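Local coordinates for 3-keto-5-aminohexanoate cleavage protein (Burkholderia xenovorans LB400, PDB 3E02) that probably cleaves 3-keto-5-aminohexanoate as a zinc-dependent enzyme of the beta-keto acid cleavage family, at residues H52-L57 with F133-P138; R157-L162 with F169-Y174; N213-R218 with A248-N253. One frame throughout, in Å; residues are numbered along the deposited sequence.

Contact 1: residues H52-L57 with F133-P138; sequences HARDPL and FDWERP. With ZN (zinc ion), chain B; EDO (1,2-ethanediol), chain E; EDO (1,2-ethanediol), chain I.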
loop_
_atom_site.group_PDB
_atom_site.type_symbol
_atom_site.label_atom_id
_atom_site.label_comp_id
_atom_site.label_asym_id
_atom_site.label_seq_id
_atom_site.Cartn_x
_atom_site.Cartn_y
_atom_site.Cartn_z
ATOM N N HIS A 52 3.335 27.639 -21.260
ATOM C CA HIS A 52 2.636 27.424 -22.527
ATOM C C HIS A 52 2.338 28.810 -23.095
ATOM O O HIS A 52 2.322 29.813 -22.357
ATOM C CB HIS A 52 1.270 26.758 -22.338
ATOM C CG HIS A 52 1.315 25.349 -21.861
ATOM N ND1 HIS A 52 0.682 24.320 -22.533
ATOM C CD2 HIS A 52 1.868 24.797 -20.755
ATOM C CE1 HIS A 52 0.861 23.194 -21.863
ATOM N NE2 HIS A 52 1.573 23.459 -20.783
ATOM N N ALA A 53 2.061 28.854 -24.399
ATOM C CA ALA A 53 1.659 30.072 -25.102
ATOM C C ALA A 53 0.215 29.902 -25.543
ATOM O O ALA A 53 -0.273 28.770 -25.718
ATOM C CB ALA A 53 2.553 30.325 -26.341
ATOM N N ARG A 54 -0.437 31.041 -25.758
ATOM C CA ARG A 54 -1.802 31.107 -26.237
ATOM C C ARG A 54 -1.925 32.212 -27.276
ATOM O O ARG A 54 -1.196 33.213 -27.221
ATOM C CB ARG A 54 -2.759 31.419 -25.081
ATOM C CG ARG A 54 -2.913 30.315 -24.067
ATOM C CD ARG A 54 -3.845 30.727 -22.941
ATOM N NE ARG A 54 -4.002 29.641 -21.970
ATOM C CZ ARG A 54 -4.884 28.647 -22.055
ATOM N NH1 ARG A 54 -5.689 28.514 -23.090
ATOM N NH2 ARG A 54 -4.928 27.731 -21.092
ATOM N N ASP A 55 -2.872 32.031 -28.192
ATOM C CA ASP A 55 -3.214 33.052 -29.179
ATOM C C ASP A 55 -3.594 34.297 -28.360
ATOM O O ASP A 55 -4.504 34.204 -27.515
ATOM C CB ASP A 55 -4.391 32.571 -30.030
ATOM C CG ASP A 55 -4.824 33.583 -31.068
ATOM O OD1 ASP A 55 -5.239 34.702 -30.706
ATOM O OD2 ASP A 55 -4.797 33.230 -32.257
ATOM N N PRO A 56 -2.888 35.435 -28.569
ATOM C CA PRO A 56 -3.166 36.654 -27.771
ATOM C C PRO A 56 -4.583 37.249 -27.855
ATOM O O PRO A 56 -4.989 37.941 -26.930
ATOM C CB PRO A 56 -2.145 37.671 -28.306
ATOM C CG PRO A 56 -1.126 36.879 -29.004
ATOM C CD PRO A 56 -1.797 35.678 -29.538
ATOM N N LEU A 57 -5.314 36.967 -28.932
ATOM C CA LEU A 57 -6.663 37.504 -29.130
ATOM C C LEU A 57 -7.770 36.636 -28.556
ATOM O O LEU A 57 -8.718 37.167 -28.002
ATOM C CB LEU A 57 -6.922 37.747 -30.609
ATOM C CG LEU A 57 -6.032 38.816 -31.259
ATOM C CD1 LEU A 57 -6.381 38.925 -32.714
ATOM C CD2 LEU A 57 -6.161 40.180 -30.594
ATOM N N PHE A 133 -15.542 32.344 -26.921
ATOM C CA PHE A 133 -14.959 32.106 -28.252
ATOM C C PHE A 133 -15.433 30.779 -28.845
ATOM O O PHE A 133 -15.648 29.802 -28.109
ATOM C CB PHE A 133 -13.430 32.126 -28.178
ATOM C CG PHE A 133 -12.864 33.400 -27.610
ATOM C CD1 PHE A 133 -12.862 34.572 -28.370
ATOM C CD2 PHE A 133 -12.316 33.428 -26.323
ATOM C CE1 PHE A 133 -12.334 35.760 -27.854
ATOM C CE2 PHE A 133 -11.769 34.618 -25.799
ATOM C CZ PHE A 133 -11.788 35.780 -26.562
ATOM N N ASP A 134 -15.548 30.760 -30.177
ATOM C CA ASP A 134 -16.042 29.613 -30.946
ATOM C C ASP A 134 -15.231 28.347 -30.787
ATOM O O ASP A 134 -15.796 27.276 -30.898
ATOM C CB ASP A 134 -16.067 29.909 -32.460
ATOM C CG ASP A 134 -17.104 30.911 -32.853
ATOM O OD1 ASP A 134 -17.984 31.255 -32.026
ATOM O OD2 ASP A 134 -17.033 31.348 -34.022
ATOM N N TRP A 135 -13.924 28.480 -30.586
ATOM C CA TRP A 135 -13.034 27.311 -30.447
ATOM C C TRP A 135 -13.158 26.507 -29.161
ATOM O O TRP A 135 -12.777 25.332 -29.142
ATOM C CB TRP A 135 -11.554 27.723 -30.608
ATOM C CG TRP A 135 -11.007 28.537 -29.480
ATOM C CD1 TRP A 135 -10.998 29.884 -29.390
ATOM C CD2 TRP A 135 -10.392 28.048 -28.281
ATOM N NE1 TRP A 135 -10.425 30.278 -28.224
ATOM C CE2 TRP A 135 -10.037 29.174 -27.515
ATOM C CE3 TRP A 135 -10.093 26.764 -27.787
ATOM C CZ2 TRP A 135 -9.407 29.065 -26.276
ATOM C CZ3 TRP A 135 -9.463 26.649 -26.565
ATOM C CH2 TRP A 135 -9.120 27.796 -25.819
ATOM N N GLU A 136 -13.706 27.108 -28.104
ATOM C CA GLU A 136 -13.674 26.503 -26.766
ATOM C C GLU A 136 -14.513 25.254 -26.605
ATOM O O GLU A 136 -13.986 24.219 -26.185
ATOM C CB GLU A 136 -14.036 27.527 -25.679
ATOM C CG GLU A 136 -13.147 28.748 -25.639
ATOM C CD GLU A 136 -13.605 29.715 -24.574
ATOM O OE1 GLU A 136 -13.353 29.457 -23.393
ATOM O OE2 GLU A 136 -14.242 30.717 -24.923
ATOM N N ARG A 137 -15.795 25.315 -26.961
ATOM C CA ARG A 137 -16.647 24.127 -26.805
ATOM C C ARG A 137 -16.173 22.926 -27.667
ATOM O O ARG A 137 -16.080 21.821 -27.131
ATOM C CB ARG A 137 -18.132 24.428 -27.006
ATOM C CG ARG A 137 -19.021 23.337 -26.422
ATOM C CD ARG A 137 -20.499 23.469 -26.797
ATOM N NE ARG A 137 -21.249 24.504 -26.077
ATOM C CZ ARG A 137 -21.590 24.454 -24.779
ATOM N NH1 ARG A 137 -21.238 23.433 -23.993
ATOM N NH2 ARG A 137 -22.288 25.463 -24.245
ATOM N N PRO A 138 -15.884 23.129 -28.969
ATOM C CA PRO A 138 -15.367 22.026 -29.803
ATOM C C PRO A 138 -14.045 21.429 -29.294
ATOM O O PRO A 138 -13.863 20.218 -29.370
ATOM C CB PRO A 138 -15.185 22.675 -31.178
ATOM C CG PRO A 138 -16.046 23.843 -31.170
ATOM C CD PRO A 138 -16.086 24.346 -29.784
HETATM ZN ZN ZN B . 1.784 21.981 -19.157
HETATM C C1 EDO E . -21.947 29.502 -27.199
HETATM O O1 EDO E . -22.011 30.576 -26.275
HETATM C C2 EDO E . -22.025 28.195 -26.432
HETATM O O2 EDO E . -21.403 27.174 -27.212
HETATM C C1 EDO I . -7.489 38.861 -25.132
HETATM O O1 EDO I . -6.178 38.783 -24.562
HETATM C C2 EDO I . -8.348 37.754 -24.545
HETATM O O2 EDO I . -8.403 37.930 -23.121
HETATM O O HOH W 1 2.995 20.225 -20.519
HETATM O O HOH W 2 1.928 19.896 -17.934
HETATM O O HOH W 3 0.423 20.523 -20.110
#
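L57 and F133 meet where the backbone carbonyl of one reaches the ring of the other: L57 O lies 3.7 Å from F133 CZ, approaching the ring obliquely. Deeper in, R54 NH1 comes to within 4.4 Å of W135 CH2; the indole atom stands near the guanidinium plane, at its edge, so the pair is not a cation-pi stack. The arginine reaches this far because its chain is fully extended through chi3 (179°). Its polar end is committed elsewhere, with NE bonded to T15 OG1, NH2 to H19 O and NH1 to G59 O, while W135 NE1 donates to N58 O. In this TIM barrel residues 52-57 include the C-terminal end of strand 48-54 and the turn beyond it, at the end where the catalytic face of such barrels lies, and H52 NE2 binds the zinc ion at 2.2 Å together with H50, E259 and three waters. Further out, each segment braces its own turn. D55 OD1 accepts from L57 N at 2.9 Å, an Asx turn, and also from N58 N. On the other side E136 OE2 takes F133 N at 2.9 Å, and E136 CG sits 3.6 Å above the centre of the W135 indole.

Contact 2: residues R157-L162 with F169-Y174; sequences RGMTEL and FEFECY. With EDO (1,2-ethanediol), chain D.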
loop_
_atom_site.group_PDB
_atom_site.type_symbol
_atom_site.label_atom_id
_atom_site.label_comp_id
_atom_site.label_asym_id
_atom_site.label_seq_id
_atom_site.Cartn_x
_atom_site.Cartn_y
_atom_site.Cartn_z
ATOM N N ARG A 157 12.704 10.328 -29.444
ATOM C CA ARG A 157 13.008 11.472 -30.339
ATOM C C ARG A 157 13.172 12.754 -29.516
ATOM O O ARG A 157 14.170 13.470 -29.654
ATOM C CB ARG A 157 11.893 11.657 -31.387
ATOM C CG ARG A 157 12.105 12.805 -32.405
ATOM C CD ARG A 157 10.845 13.122 -33.214
ATOM N NE ARG A 157 11.025 14.385 -33.938
ATOM C CZ ARG A 157 10.058 15.155 -34.446
ATOM N NH1 ARG A 157 8.767 14.812 -34.387
ATOM N NH2 ARG A 157 10.410 16.293 -35.050
ATOM N N GLY A 158 12.191 13.021 -28.656
ATOM C CA GLY A 158 12.218 14.186 -27.770
ATOM C C GLY A 158 13.429 14.181 -26.864
ATOM O O GLY A 158 14.104 15.190 -26.742
HETATM N N MSE A 159 13.712 13.034 -26.246
HETATM C CA MSE A 159 14.893 12.901 -25.380
HETATM C C MSE A 159 16.197 13.148 -26.133
HETATM O O MSE A 159 17.090 13.833 -25.620
HETATM C CB MSE A 159 14.936 11.525 -24.713
HETATM C CG MSE A 159 13.866 11.313 -23.658
HETATM SE SE MSE A 159 13.990 9.476 -23.050
HETATM C CE MSE A 159 12.735 9.620 -21.634
ATOM N N THR A 160 16.292 12.615 -27.351
ATOM C CA THR A 160 17.506 12.758 -28.173
ATOM C C THR A 160 17.714 14.197 -28.659
ATOM O O THR A 160 18.779 14.774 -28.433
ATOM C CB THR A 160 17.484 11.790 -29.389
ATOM O OG1 THR A 160 17.286 10.453 -28.923
ATOM C CG2 THR A 160 18.795 11.847 -30.170
ATOM N N GLU A 161 16.690 14.770 -29.292
ATOM C CA GLU A 161 16.772 16.118 -29.862
ATOM C C GLU A 161 16.968 17.203 -28.813
ATOM O O GLU A 161 17.848 18.053 -28.965
ATOM C CB GLU A 161 15.533 16.448 -30.694
ATOM C CG GLU A 161 15.391 15.579 -31.925
ATOM C CD GLU A 161 14.187 15.922 -32.783
ATOM O OE1 GLU A 161 13.454 16.881 -32.471
ATOM O OE2 GLU A 161 13.987 15.221 -33.794
ATOM N N LEU A 162 16.157 17.167 -27.753
ATOM C CA LEU A 162 16.254 18.162 -26.682
ATOM C C LEU A 162 17.417 17.879 -25.733
ATOM O O LEU A 162 18.011 18.817 -25.215
ATOM C CB LEU A 162 14.922 18.317 -25.947
ATOM C CG LEU A 162 13.735 18.713 -26.836
ATOM C CD1 LEU A 162 12.469 18.830 -25.973
ATOM C CD2 LEU A 162 13.976 20.012 -27.605
ATOM N N PHE A 169 14.859 17.245 -18.155
ATOM C CA PHE A 169 13.417 17.050 -18.268
ATOM C C PHE A 169 12.623 16.947 -16.993
ATOM O O PHE A 169 13.105 16.431 -15.988
ATOM C CB PHE A 169 13.111 15.800 -19.103
ATOM C CG PHE A 169 13.725 15.836 -20.466
ATOM C CD1 PHE A 169 13.310 16.798 -21.400
ATOM C CD2 PHE A 169 14.717 14.930 -20.827
ATOM C CE1 PHE A 169 13.895 16.860 -22.675
ATOM C CE2 PHE A 169 15.308 14.984 -22.104
ATOM C CZ PHE A 169 14.899 15.949 -23.027
ATOM N N GLU A 170 11.412 17.504 -17.068
ATOM C CA GLU A 170 10.388 17.381 -16.031
ATOM C C GLU A 170 9.579 16.202 -16.602
ATOM O O GLU A 170 8.803 16.390 -17.541
ATOM C CB GLU A 170 9.542 18.669 -15.915
ATOM C CG GLU A 170 8.369 18.673 -14.873
ATOM C CD GLU A 170 7.304 19.778 -15.111
ATOM O OE1 GLU A 170 7.302 20.437 -16.169
ATOM O OE2 GLU A 170 6.412 19.975 -14.252
ATOM N N PHE A 171 9.785 15.001 -16.060
ATOM C CA PHE A 171 9.094 13.792 -16.543
ATOM C C PHE A 171 7.665 13.752 -16.004
ATOM O O PHE A 171 7.474 13.523 -14.799
ATOM C CB PHE A 171 9.864 12.529 -16.136
ATOM C CG PHE A 171 11.271 12.474 -16.657
ATOM C CD1 PHE A 171 11.510 12.265 -18.010
ATOM C CD2 PHE A 171 12.365 12.612 -15.795
ATOM C CE1 PHE A 171 12.819 12.211 -18.514
ATOM C CE2 PHE A 171 13.680 12.549 -16.279
ATOM C CZ PHE A 171 13.909 12.351 -17.646
ATOM N N GLU A 172 6.677 13.971 -16.875
ATOM C CA GLU A 172 5.260 13.998 -16.459
ATOM C C GLU A 172 4.722 12.581 -16.492
ATOM O O GLU A 172 4.629 11.987 -17.559
ATOM C CB GLU A 172 4.369 14.868 -17.348
ATOM C CG GLU A 172 4.942 16.168 -17.822
ATOM C CD GLU A 172 5.423 17.065 -16.726
ATOM O OE1 GLU A 172 4.928 16.992 -15.591
ATOM O OE2 GLU A 172 6.294 17.881 -17.034
ATOM N N CYS A 173 4.365 12.061 -15.321
ATOM C CA CYS A 173 3.892 10.694 -15.144
ATOM C C CYS A 173 2.442 10.742 -14.659
ATOM O O CYS A 173 2.186 11.118 -13.522
ATOM C CB CYS A 173 4.806 9.993 -14.136
ATOM S SG CYS A 173 6.552 9.884 -14.686
ATOM N N TYR A 174 1.508 10.395 -15.545
ATOM C CA TYR A 174 0.056 10.415 -15.291
ATOM C C TYR A 174 -0.504 9.097 -14.760
ATOM O O TYR A 174 -1.687 9.016 -14.476
ATOM C CB TYR A 174 -0.712 10.739 -16.579
ATOM C CG TYR A 174 -0.424 12.084 -17.158
ATOM C CD1 TYR A 174 0.730 12.302 -17.909
ATOM C CD2 TYR A 174 -1.313 13.152 -16.990
ATOM C CE1 TYR A 174 1.023 13.544 -18.452
ATOM C CE2 TYR A 174 -1.030 14.420 -17.552
ATOM C CZ TYR A 174 0.142 14.591 -18.287
ATOM O OH TYR A 174 0.458 15.798 -18.861
HETATM C C1 EDO D . -2.543 19.997 -16.359
HETATM O O1 EDO D . -3.292 20.080 -15.140
HETATM C C2 EDO D . -1.986 18.585 -16.511
HETATM O O2 EDO D . -1.532 18.373 -17.853
#
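M159, L162 and F169 carry a helix-on-strand contact of the TIM barrel: helix 152-163 leads through a short turn into strand 168-173 and packs on its outer side, the short segments running antiparallel at 171° with axes 11.6 Å apart. The side chains that meet across the contact are all apolar. L162 crosses F169 at about a right angle, its CB lying in the ring plane at the edge, 3.7 Å from F169 CE1. The tip of the same ring also approaches the helix backbone obliquely, F169 CZ lying 3.9 Å from M159 CA. With its chain extended beyond CG (chi2 175°), selenomethionine M159 carries its methyl past this ring toward F171. Ring against side chain within the strand adds a further layer, since F169 CB sits 3.6 Å above one face of F171, offset toward the rim. F185 and L182 of helix 176-187 close in on M159 and F171 respectively. On the helix, R157 NE bonds E161 OE2 at 3.1 Å in a salt bridge, in its own guanidinium plane but 44° out of the carboxylate plane, and E161 also pairs with R103 of helix 95-105. At the far end of the selenomethionine, M159 CE meets F171 CE1 obliquely at 4.1 Å.

Contact 3: residues N213-R218 with A248-N253; sequences NLLHMR and AILGGN
L214 opens the contact between two neighbouring helices on the outside of the TIM barrel, helix 211-225 and the C-terminal end of helix 240-249, whose last turn closes in a Schellman motif with G251 at positive phi (89°). Receiving it is L250, the one residue of 248-253 that touches the other segment. L214 and L250 reach toward each other tip to tip, L214 CG lying 3.8 Å from L250 CD1. On its inner side L214 also packs on V233 and F201 of the barrel strands. Next in sequence, in one of its two deposited conformers L215 crosses L250 at about a right angle with a looser approach, L215 CD1 to L250 CD1 at 4.2 Å, and it packs on L215 of a second subunit, so this apolar cluster continues across a subunit interface. One turn on from L214, R218 bends at chi3 (58°), which swings its guanidinium across L250. The charge is answered by E212 of the second subunit, in a salt bridge to R218 NH2. R218 NH1 comes 2.8 Å from L250 O, but the angle is too poor for a hydrogen bond. Over one face of the guanidinium, 3.7 Å above its plane and offset toward the rim, stands L250 CD2.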
loop_
_atom_site.group_PDB
_atom_site.type_symbol
_atom_site.label_atom_id
_atom_site.label_comp_id
_atom_site.label_asym_id
_atom_site.label_seq_id
_atom_site.Cartn_x
_atom_site.Cartn_y
_atom_site.Cartn_z
ATOM N N ASN A 213 -2.814 6.637 -4.317
ATOM C CA ASN A 213 -2.110 6.655 -5.609
ATOM C C ASN A 213 -0.761 7.372 -5.549
ATOM O O ASN A 213 0.173 6.940 -6.212
ATOM C CB ASN A 213 -3.007 7.237 -6.725
ATOM C CG ASN A 213 -4.200 6.341 -7.037
ATOM O OD1 ASN A 213 -4.102 5.114 -6.959
ATOM N ND2 ASN A 213 -5.329 6.949 -7.416
ATOM N N LEU A 214 -0.660 8.443 -4.754
ATOM C CA LEU A 214 0.605 9.158 -4.597
ATOM C C LEU A 214 1.632 8.311 -3.854
ATOM O O LEU A 214 2.772 8.184 -4.302
ATOM C CB LEU A 214 0.413 10.504 -3.892
ATOM C CG LEU A 214 1.666 11.318 -3.543
ATOM C CD1 LEU A 214 2.580 11.520 -4.736
ATOM C CD2 LEU A 214 1.185 12.644 -2.936
ATOM N N LEU A 215 1.233 7.753 -2.711
ATOM C CA LEU A 215 2.152 6.908 -1.939
ATOM C C LEU A 215 2.556 5.678 -2.738
ATOM O O LEU A 215 3.689 5.271 -2.651
ATOM C CB LEU A 215 1.614 6.520 -0.557
ATOM C CG LEU A 215 1.723 7.613 0.519
ATOM C CD1 LEU A 215 0.634 8.670 0.343
ATOM C CD2 LEU A 215 1.657 6.996 1.920
ATOM N N HIS A 216 1.633 5.120 -3.525
ATOM C CA HIS A 216 1.936 3.962 -4.358
ATOM C C HIS A 216 2.978 4.299 -5.425
ATOM O O HIS A 216 3.928 3.550 -5.600
ATOM C CB HIS A 216 0.688 3.353 -5.002
ATOM C CG HIS A 216 0.989 2.153 -5.847
ATOM N ND1 HIS A 216 1.369 0.940 -5.310
ATOM C CD2 HIS A 216 0.997 1.989 -7.190
ATOM C CE1 HIS A 216 1.589 0.081 -6.290
ATOM N NE2 HIS A 216 1.364 0.692 -7.442
HETATM N N MSE A 217 2.780 5.416 -6.128
HETATM C CA MSE A 217 3.738 5.860 -7.143
HETATM C C MSE A 217 5.125 6.128 -6.541
HETATM O O MSE A 217 6.134 5.788 -7.166
HETATM C CB MSE A 217 3.200 7.061 -7.917
HETATM C CG MSE A 217 2.081 6.681 -8.882
HETATM SE SE MSE A 217 1.471 8.177 -9.920
HETATM C CE MSE A 217 2.878 8.148 -11.253
ATOM N N ARG A 218 5.183 6.672 -5.318
ATOM C CA ARG A 218 6.479 6.877 -4.657
ATOM C C ARG A 218 7.158 5.525 -4.361
ATOM O O ARG A 218 8.371 5.387 -4.550
ATOM C CB ARG A 218 6.380 7.714 -3.379
ATOM C CG ARG A 218 7.787 8.137 -2.959
ATOM C CD ARG A 218 7.899 8.868 -1.723
ATOM N NE ARG A 218 7.374 8.156 -0.559
ATOM C CZ ARG A 218 7.615 8.519 0.696
ATOM N NH1 ARG A 218 8.435 9.533 0.966
ATOM N NH2 ARG A 218 7.072 7.830 1.686
ATOM N N ALA A 248 4.900 17.589 -0.091
ATOM C CA ALA A 248 5.815 18.259 0.871
ATOM C C ALA A 248 6.111 17.353 2.073
ATOM O O ALA A 248 7.269 17.163 2.430
ATOM C CB ALA A 248 5.231 19.600 1.346
ATOM N N ILE A 249 5.053 16.787 2.649
ATOM C CA ILE A 249 5.128 15.850 3.796
ATOM C C ILE A 249 5.948 14.595 3.462
ATOM O O ILE A 249 6.733 14.105 4.289
ATOM C CB ILE A 249 3.710 15.485 4.287
ATOM C CG1 ILE A 249 3.061 16.722 4.936
ATOM C CG2 ILE A 249 3.728 14.295 5.278
ATOM C CD1 ILE A 249 1.585 16.539 5.241
ATOM N N LEU A 250 5.788 14.094 2.240
ATOM C CA LEU A 250 6.556 12.934 1.766
ATOM C C LEU A 250 8.018 13.232 1.363
ATOM O O LEU A 250 8.724 12.315 0.951
ATOM C CB LEU A 250 5.822 12.270 0.589
ATOM C CG LEU A 250 4.433 11.684 0.862
ATOM C CD1 LEU A 250 3.863 11.174 -0.464
ATOM C CD2 LEU A 250 4.476 10.573 1.924
ATOM N N GLY A 251 8.483 14.478 1.465
ATOM C CA GLY A 251 9.849 14.848 1.083
ATOM C C GLY A 251 9.968 15.236 -0.374
ATOM O O GLY A 251 11.083 15.312 -0.896
ATOM N N GLY A 252 8.819 15.515 -1.017
ATOM C CA GLY A 252 8.745 15.894 -2.411
ATOM C C GLY A 252 8.613 17.380 -2.656
ATOM O O GLY A 252 8.636 18.213 -1.719
ATOM N N ASN A 253 8.473 17.696 -3.936
ATOM C CA ASN A 253 8.363 19.051 -4.447
ATOM C C ASN A 253 6.928 19.324 -4.910
ATOM O O ASN A 253 6.094 18.407 -4.966
ATOM C CB ASN A 253 9.397 19.239 -5.553
ATOM C CG ASN A 253 10.809 18.996 -5.051
ATOM O OD1 ASN A 253 11.400 19.865 -4.420
ATOM N ND2 ASN A 253 11.343 17.798 -5.308
#

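Overall arrangement
Along the chain the three contacts follow in series, each closing before the next opens, and together they sample different parts of one TIM barrel. Contact 1 takes one segment from strand 48-54 and contact 2 one from strand 168-173, two members of the same curled sheet; their centres are 26 Å apart, their nearest atoms about 8 Å. Contact 3 lies on the helical outside, 34 Å from contact 1 between centres and on the opposite side of the chain's centre. Contacts 2 and 3, 21 Å apart between centres, touch where C173 O meets M217 CE at 3.8 Å. Contact 1 lies just beyond a zinc ligand, H52, at the end of its strand, whereas contact 3 borders a subunit interface.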